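Local coordinates for protein PKD domain (Vibrio anguillarum, PDB 6AEM) that forms a calcium-binding polycystic-kidney-disease domain of the protease Epp, its exact role in the enzyme being unsettled, at residues 9-14 / 78-83; 17-22 / 82-87. All blocks are in the same frame, centred on the assembly; numbering follows the deposited sequence.

Contact 1. Residues 9-14 / 78-83; sequences VANFEL and TTRTTQ
In the beta-sandwich of this PKD domain, the edge strands of the two sheets, 12-17 and 75-84, run side by side, 12-14 at 16° to 78-83, and side chains rather than backbone bonds join 9-14 to 78-83. Ahead of strand 12-17, the hydroxyl of T78 donates to the carbonyl of A10, with OG1 2.7 Å from O and well above the carbonyl plane. OG1 is anti to the carbonyl carbon of T78 (chi1 -65°), on the side where A10 lies. R80 NE reaches F12 O at 2.8 Å, a bent bond tilted from both the carbonyl and the guanidinium planes, while NH2 meets N11 OD1 at 3.0 Å, in the amide plane and on a lone pair, a less certain bond since N11 has two conformers. With N11 in this conformer, bonds from two nitrogens would fix the rotation of the guanidinium. The extended arginine chain passes over one face of the F12 ring, its CD 4.1 Å from the ring centroid in a CH-pi contact; the ring and guanidinium planes stand 81° apart. At the edge of the ring, CE2 lies 3.5 Å from T78 O, and W39 of the facing sheet packs against F12 edge-to-face. L14 and T82 cross at about a right angle, with L14 CD1 resting 3.8 Å from T82 CB.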
ATOM      1  N   VAL A   9       5.200  -0.331 -11.288  1.00 10.51           N
ATOM      2  CA  VAL A   9       4.474   0.868 -10.857  1.00 11.54           C
ATOM      3  C   VAL A   9       3.721   0.542  -9.572  1.00 11.31           C
ATOM      4  O   VAL A   9       2.872  -0.344  -9.557  1.00 11.68           O
ATOM      5  CB  VAL A   9       3.480   1.337 -11.929  1.00 13.32           C
ATOM      6  CG1 VAL A   9       2.711   2.555 -11.439  1.00 15.43           C
ATOM      7  CG2 VAL A   9       4.183   1.641 -13.239  1.00 14.61           C
ATOM      8  N   ALA A  10       4.056   1.228  -8.487  1.00 11.52           N
ATOM      9  CA  ALA A  10       3.370   1.108  -7.204  1.00 11.96           C
ATOM     10  C   ALA A  10       2.370   2.247  -7.068  1.00 12.77           C
ATOM     11  O   ALA A  10       2.732   3.419  -7.196  1.00 12.92           O
ATOM     12  CB  ALA A  10       4.338   1.163  -6.029  1.00 12.44           C
ATOM     13  N   ASN A  11       1.103   1.907  -6.876  1.00 13.92           N
ATOM     14  CA  ASN A  11       0.101   2.933  -6.640  0.57 13.94           C
ATOM     15  C   ASN A  11      -1.115   2.323  -5.976  1.00 13.88           C
ATOM     16  O   ASN A  11      -1.380   1.133  -6.107  1.00 14.66           O
ATOM     17  CB  ASN A  11      -0.320   3.615  -7.930  0.57 15.95           C
ATOM     18  CG  ASN A  11      -1.139   4.842  -7.670  0.57 18.47           C
ATOM     19  OD1 ASN A  11      -1.054   5.460  -6.598  0.57 20.65           O
ATOM     20  ND2 ASN A  11      -1.943   5.215  -8.642  0.57 19.27           N
ATOM     21  N   PHE A  12      -1.856   3.177  -5.268  1.00 12.63           N
ATOM     22  CA  PHE A  12      -3.013   2.737  -4.507  1.00 12.84           C
ATOM     23  C   PHE A  12      -3.855   3.948  -4.149  1.00 13.27           C
ATOM     24  O   PHE A  12      -3.415   5.093  -4.263  1.00 14.01           O
ATOM     25  CB  PHE A  12      -2.587   1.923  -3.265  1.00 13.25           C
ATOM     26  CG  PHE A  12      -1.803   2.724  -2.241  1.00 13.21           C
ATOM     27  CD1 PHE A  12      -2.460   3.363  -1.196  1.00 13.36           C
ATOM     28  CD2 PHE A  12      -0.420   2.812  -2.308  1.00 13.28           C
ATOM     29  CE1 PHE A  12      -1.744   4.113  -0.254  1.00 14.33           C
ATOM     30  CE2 PHE A  12       0.287   3.528  -1.372  1.00 13.67           C
ATOM     31  CZ  PHE A  12      -0.379   4.176  -0.348  1.00 13.93           C
ATOM     32  N   GLU A  13      -5.054   3.659  -3.674  1.00 14.11           N
ATOM     33  CA  GLU A  13      -5.949   4.628  -3.080  1.00 15.37           C
ATOM     34  C   GLU A  13      -6.511   3.996  -1.829  1.00 16.54           C
ATOM     35  O   GLU A  13      -6.761   2.790  -1.797  1.00 18.63           O
ATOM     36  CB  GLU A  13      -7.071   4.919  -4.052  1.00 16.54           C
ATOM     37  CG  GLU A  13      -8.160   5.847  -3.554  1.00 17.59           C
ATOM     38  CD  GLU A  13      -9.203   6.169  -4.634  1.00 18.86           C
ATOM     39  OE1 GLU A  13      -8.922   5.967  -5.826  1.00 20.34           O
ATOM     40  OE2 GLU A  13     -10.344   6.661  -4.327  1.00 20.72           O
ATOM     41  N   LEU A  14      -6.751   4.819  -0.813  1.00 17.21           N
ATOM     42  CA  LEU A  14      -7.318   4.348   0.442  1.00 18.13           C
ATOM     43  C   LEU A  14      -8.771   4.766   0.586  1.00 19.24           C
ATOM     44  O   LEU A  14      -9.157   5.872   0.204  1.00 20.38           O
ATOM     45  CB  LEU A  14      -6.526   4.887   1.633  1.00 17.90           C
ATOM     46  CG  LEU A  14      -5.043   4.522   1.578  1.00 18.33           C
ATOM     47  CD1 LEU A  14      -4.310   5.177   2.735  1.00 19.03           C
ATOM     48  CD2 LEU A  14      -4.879   3.024   1.618  1.00 18.90           C
ATOM     49  N   THR A  78       5.681   3.535  -3.253  1.00  8.50           N
ATOM     50  CA  THR A  78       4.834   4.729  -3.237  1.00  8.72           C
ATOM     51  C   THR A  78       4.227   4.866  -1.858  1.00  8.58           C
ATOM     52  O   THR A  78       3.805   3.876  -1.273  1.00  9.42           O
ATOM     53  CB  THR A  78       3.785   4.713  -4.342  1.00 10.04           C
ATOM     54  OG1 THR A  78       4.463   4.760  -5.599  1.00 11.20           O
ATOM     55  CG2 THR A  78       2.828   5.896  -4.211  1.00 11.30           C
ATOM     56  N   THR A  79       4.210   6.092  -1.336  1.00  8.86           N
ATOM     57  CA  THR A  79       3.615   6.335  -0.021  1.00  8.97           C
ATOM     58  C   THR A  79       2.579   7.446  -0.122  1.00  8.85           C
ATOM     59  O   THR A  79       2.672   8.316  -0.972  1.00  9.41           O
ATOM     60  CB  THR A  79       4.638   6.678   1.085  1.00  9.72           C
ATOM     61  OG1 THR A  79       5.064   8.042   0.969  1.00 10.92           O
ATOM     62  CG2 THR A  79       5.865   5.761   1.031  1.00  9.95           C
ATOM     63  N   ARG A  80       1.611   7.453   0.799  1.00  9.27           N
ATOM     64  CA  ARG A  80       0.593   8.502   0.863  1.00 10.05           C
ATOM     65  C   ARG A  80       0.251   8.748   2.328  1.00  9.05           C
ATOM     66  O   ARG A  80       0.069   7.797   3.087  1.00  9.67           O
ATOM     67  CB  ARG A  80      -0.703   8.131   0.146  1.00 12.20           C
ATOM     68  CG  ARG A  80      -0.571   7.767  -1.307  1.00 14.60           C
ATOM     69  CD  ARG A  80      -1.995   7.452  -1.849  1.00 15.72           C
ATOM     70  NE  ARG A  80      -1.976   7.339  -3.300  1.00 17.50           N
ATOM     71  CZ  ARG A  80      -1.860   8.361  -4.125  1.00 19.20           C
ATOM     72  NH1 ARG A  80      -1.871   9.605  -3.672  1.00 22.94           N
ATOM     73  NH2 ARG A  80      -1.809   8.111  -5.428  1.00 20.31           N
ATOM     74  N   THR A  81       0.117  10.030   2.708  1.00  9.29           N
ATOM     75  CA  THR A  81      -0.464  10.321   4.019  1.00  9.76           C
ATOM     76  C   THR A  81      -1.988  10.124   3.979  1.00 10.38           C
ATOM     77  O   THR A  81      -2.647  10.291   2.937  1.00 10.31           O
ATOM     78  CB  THR A  81      -0.109  11.735   4.510  1.00 10.03           C
ATOM     79  OG1 THR A  81      -0.518  12.713   3.536  1.00 10.45           O
ATOM     80  CG2 THR A  81       1.391  11.841   4.799  1.00 10.60           C
ATOM     81  N   THR A  82      -2.548   9.753   5.129  1.00 10.30           N
ATOM     82  CA  THR A  82      -3.981   9.638   5.320  1.00 12.28           C
ATOM     83  C   THR A  82      -4.305  10.156   6.711  1.00 13.74           C
ATOM     84  O   THR A  82      -3.460  10.191   7.606  1.00 14.27           O
ATOM     85  CB  THR A  82      -4.443   8.176   5.126  1.00 14.52           C
ATOM     86  OG1 THR A  82      -5.870   8.133   5.048  1.00 16.21           O
ATOM     87  CG2 THR A  82      -3.947   7.266   6.233  1.00 15.42           C
ATOM     88  N   GLN A  83      -5.541  10.563   6.875  1.00 16.02           N
ATOM     89  CA  GLN A  83      -6.035  11.031   8.160  1.00 18.51           C
ATOM     90  C   GLN A  83      -7.253  10.205   8.525  1.00 18.02           C
ATOM     91  O   GLN A  83      -8.154  10.020   7.697  1.00 19.40           O
ATOM     92  CB  GLN A  83      -6.404  12.516   8.117  1.00 23.53           C
ATOM     93  CG  GLN A  83      -5.219  13.456   7.884  1.00 29.48           C
ATOM     94  CD  GLN A  83      -4.751  13.526   6.438  1.00 35.54           C
ATOM     95  OE1 GLN A  83      -5.563  13.506   5.501  1.00 38.68           O
ATOM     96  NE2 GLN A  83      -3.426  13.588   6.247  1.00 36.11           N
TER

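Contact 2. Residues 17-22 / 82-87; sequences DGLSVS and TQVEVP. With ZN (zinc ion), chain F.
G18 meets the C-terminal segment with its backbone, at the second position of a type II' turn that runs from D17 to S20. Its phi of 64° suits a residue without a side chain, and a CB here would come very close to CG of P87. The CA of G18 lies 3.5 Å from the carbonyl oxygen of E85, a CA-H...O contact, while G18 O sits 3.5 Å from CB of V84. The same carbonyl accepts from a water at 2.6 Å, and this water accepts in turn from E85 N, tying the turn to the opposite backbone. The turn is the beta-hairpin connection between strands 12-17 and 20-25, and it faces the end of strand 75-84 with the C-terminal tail, so the contact lies at one end of the PKD sandwich. L19 comes next; CG is anti to its carbonyl carbon (chi1 -60°), and branch CD2 reaches V84 CG2 at 3.9 Å and lies near the E85 carbonyl. Beyond S20, the side chain of V21 crosses that of V84 at about a right angle, CG2 3.9 Å from V84 CG1, with Y56 packing on both valines. From CA, the side chain of E85 sets off away from the hairpin, and its carboxylate binds a zinc ion through both oxygens, OE1 at 2.2 Å and OE2 slightly longer, with water as a further ligand.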
ATOM      1  N   ASP A  17     -13.118   4.716   6.707  1.00 23.84           N
ATOM      2  CA  ASP A  17     -14.453   4.627   7.314  1.00 25.34           C
ATOM      3  C   ASP A  17     -14.207   4.677   8.823  1.00 23.15           C
ATOM      4  O   ASP A  17     -14.000   3.645   9.467  1.00 22.64           O
ATOM      5  CB  ASP A  17     -15.176   3.357   6.880  1.00 29.62           C
ATOM      6  CG  ASP A  17     -16.544   3.206   7.519  1.00 33.72           C
ATOM      7  OD1 ASP A  17     -17.040   4.179   8.121  1.00 33.54           O
ATOM      8  OD2 ASP A  17     -17.156   2.119   7.383  1.00 36.98           O
ATOM      9  N   GLY A  18     -14.198   5.892   9.363  1.00 20.68           N
ATOM     10  CA  GLY A  18     -13.762   6.084  10.733  1.00 19.91           C
ATOM     11  C   GLY A  18     -12.293   5.709  10.845  1.00 19.23           C
ATOM     12  O   GLY A  18     -11.436   6.221  10.121  1.00 20.05           O
ATOM     13  N   LEU A  19     -11.990   4.792  11.753  1.00 17.93           N
ATOM     14  CA  LEU A  19     -10.627   4.316  11.911  1.00 18.83           C
ATOM     15  C   LEU A  19     -10.308   3.121  11.032  1.00 18.62           C
ATOM     16  O   LEU A  19      -9.171   2.646  11.078  1.00 20.00           O
ATOM     17  CB  LEU A  19     -10.374   3.930  13.366  1.00 20.87           C
ATOM     18  CG  LEU A  19     -10.534   5.038  14.410  1.00 22.22           C
ATOM     19  CD1 LEU A  19     -10.269   4.502  15.797  1.00 23.12           C
ATOM     20  CD2 LEU A  19      -9.629   6.227  14.148  1.00 21.83           C
ATOM     21  N   SER A  20     -11.271   2.595  10.266  1.00 20.22           N
ATOM     22  CA  SER A  20     -11.019   1.449   9.397  1.00 22.04           C
ATOM     23  C   SER A  20     -10.630   1.939   8.013  1.00 20.76           C
ATOM     24  O   SER A  20     -11.174   2.924   7.515  1.00 20.70           O
ATOM     25  CB  SER A  20     -12.252   0.550   9.272  1.00 25.28           C
ATOM     26  OG  SER A  20     -12.550  -0.079  10.507  1.00 28.15           O
ATOM     27  N   VAL A  21      -9.710   1.219   7.384  1.00 20.83           N
ATOM     28  CA  VAL A  21      -9.155   1.590   6.086  1.00 20.77           C
ATOM     29  C   VAL A  21      -9.117   0.357   5.193  1.00 20.91           C
ATOM     30  O   VAL A  21      -8.872  -0.757   5.662  1.00 22.15           O
ATOM     31  CB  VAL A  21      -7.744   2.218   6.231  1.00 21.25           C
ATOM     32  CG1 VAL A  21      -7.228   2.767   4.903  1.00 21.82           C
ATOM     33  CG2 VAL A  21      -7.764   3.334   7.272  1.00 21.98           C
ATOM     34  N   SER A  22      -9.404   0.557   3.913  1.00 21.51           N
ATOM     35  CA  SER A  22      -9.255  -0.473   2.893  1.00 22.75           C
ATOM     36  C   SER A  22      -8.423   0.097   1.753  1.00 20.92           C
ATOM     37  O   SER A  22      -8.504   1.283   1.444  1.00 21.18           O
ATOM     38  CB  SER A  22     -10.636  -0.914   2.330  1.00 24.75           C
ATOM     39  OG  SER A  22     -11.400  -1.649   3.264  1.00 28.58           O
ATOM     40  N   THR A  82      -2.548   9.753   5.129  1.00 10.30           N
ATOM     41  CA  THR A  82      -3.981   9.638   5.320  1.00 12.28           C
ATOM     42  C   THR A  82      -4.305  10.156   6.711  1.00 13.74           C
ATOM     43  O   THR A  82      -3.460  10.191   7.606  1.00 14.27           O
ATOM     44  CB  THR A  82      -4.443   8.176   5.126  1.00 14.52           C
ATOM     45  OG1 THR A  82      -5.870   8.133   5.048  1.00 16.21           O
ATOM     46  CG2 THR A  82      -3.947   7.266   6.233  1.00 15.42           C
ATOM     47  N   GLN A  83      -5.541  10.563   6.875  1.00 16.02           N
ATOM     48  CA  GLN A  83      -6.035  11.031   8.160  1.00 18.51           C
ATOM     49  C   GLN A  83      -7.253  10.205   8.525  1.00 18.02           C
ATOM     50  O   GLN A  83      -8.154  10.020   7.697  1.00 19.40           O
ATOM     51  CB  GLN A  83      -6.404  12.516   8.117  1.00 23.53           C
ATOM     52  CG  GLN A  83      -5.219  13.456   7.884  1.00 29.48           C
ATOM     53  CD  GLN A  83      -4.751  13.526   6.438  1.00 35.54           C
ATOM     54  OE1 GLN A  83      -5.563  13.506   5.501  1.00 38.68           O
ATOM     55  NE2 GLN A  83      -3.426  13.588   6.247  1.00 36.11           N
ATOM     56  N   VAL A  84      -7.288   9.710   9.754  1.00 16.88           N
ATOM     57  CA  VAL A  84      -8.448   8.988  10.252  1.00 17.82           C
ATOM     58  C   VAL A  84      -8.909   9.654  11.532  1.00 19.01           C
ATOM     59  O   VAL A  84      -8.097  10.159  12.315  1.00 19.58           O
ATOM     60  CB  VAL A  84      -8.212   7.476  10.454  1.00 19.41           C
ATOM     61  CG1 VAL A  84      -7.946   6.815   9.112  1.00 21.38           C
ATOM     62  CG2 VAL A  84      -7.087   7.206  11.424  1.00 20.22           C
ATOM     63  N   GLU A  85     -10.214   9.680  11.716  1.00 19.95           N
ATOM     64  CA  GLU A  85     -10.835  10.301  12.866  1.00 22.25           C
ATOM     65  C   GLU A  85     -11.781   9.296  13.493  1.00 21.68           C
ATOM     66  O   GLU A  85     -12.360   8.461  12.804  1.00 21.98           O
ATOM     67  CB  GLU A  85     -11.681  11.511  12.440  1.00 25.93           C
ATOM     68  CG  GLU A  85     -10.929  12.570  11.657  1.00 30.21           C
ATOM     69  CD  GLU A  85     -11.858  13.433  10.832  1.00 33.69           C
ATOM     70  OE1 GLU A  85     -13.006  13.673  11.263  1.00 35.37           O
ATOM     71  OE2 GLU A  85     -11.460  13.836   9.727  1.00 35.70           O
ATOM     72  N   VAL A  86     -11.921   9.377  14.811  1.00 21.91           N
ATOM     73  CA  VAL A  86     -12.955   8.566  15.462  0.63 22.27           C
ATOM     74  C   VAL A  86     -14.320   9.021  14.962  1.00 23.98           C
ATOM     75  O   VAL A  86     -14.545  10.238  14.800  1.00 26.23           O
ATOM     76  CB  VAL A  86     -12.866   8.682  16.994  0.63 23.63           C
ATOM     77  CG1 VAL A  86     -11.468   8.330  17.484  0.63 22.25           C
ATOM     78  CG2 VAL A  86     -13.265  10.070  17.458  0.63 25.90           C
ATOM     79  N   PRO A  87     -15.266   8.113  14.696  1.00 24.31           N
ATOM     80  CA  PRO A  87     -16.586   8.522  14.197  1.00 25.79           C
ATOM     81  C   PRO A  87     -17.351   9.445  15.154  1.00 25.94           C
ATOM     82  O   PRO A  87     -18.166  10.269  14.722  1.00 25.62           O
ATOM     83  CB  PRO A  87     -17.357   7.204  14.094  1.00 27.26           C
ATOM     84  CG  PRO A  87     -16.344   6.140  14.033  1.00 26.72           C
ATOM     85  CD  PRO A  87     -15.116   6.651  14.758  1.00 24.89           C
ATOM     86  OXT PRO A  87     -17.191   9.394  16.391  1.00 26.42           O
TER
HETATM   87 ZN    ZN F 104     -13.352  15.087   9.555  1.00 71.96          ZN
HETATM   88  O   HOH W   1     -11.737   8.724   9.356  1.00 24.17           O
HETATM   89  O   HOH W   2     -14.850  14.723  11.154  1.00 33.00           O
HETATM   90  O   HOH W   3     -15.414  13.536   9.364  1.00 39.57           O
HETATM   91  O   HOH W   4     -11.630  16.062   8.170  1.00 38.94           O

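How the contacts relate
Both contacts bring strand 75-84, an edge of the four-stranded sheet, against the three-stranded sheet, and they share T82. Contact 1 lies near the middle of the domain and uses the first strand, 12-17; the centre of contact 2 lies about 15 Å from that of contact 1, where the next strand, 20-25, begins. The chemistry changes with place. Contact 1 combines direct side-chain hydrogen bonds with the buried ring of F12, whereas contact 2 relies on aliphatic packing and one bridging water near the exposed C-terminus. L14 connects them: its CB packs 4.0 Å from V21 CG1, so the apolar layer between the sheets continues from one contact into the other.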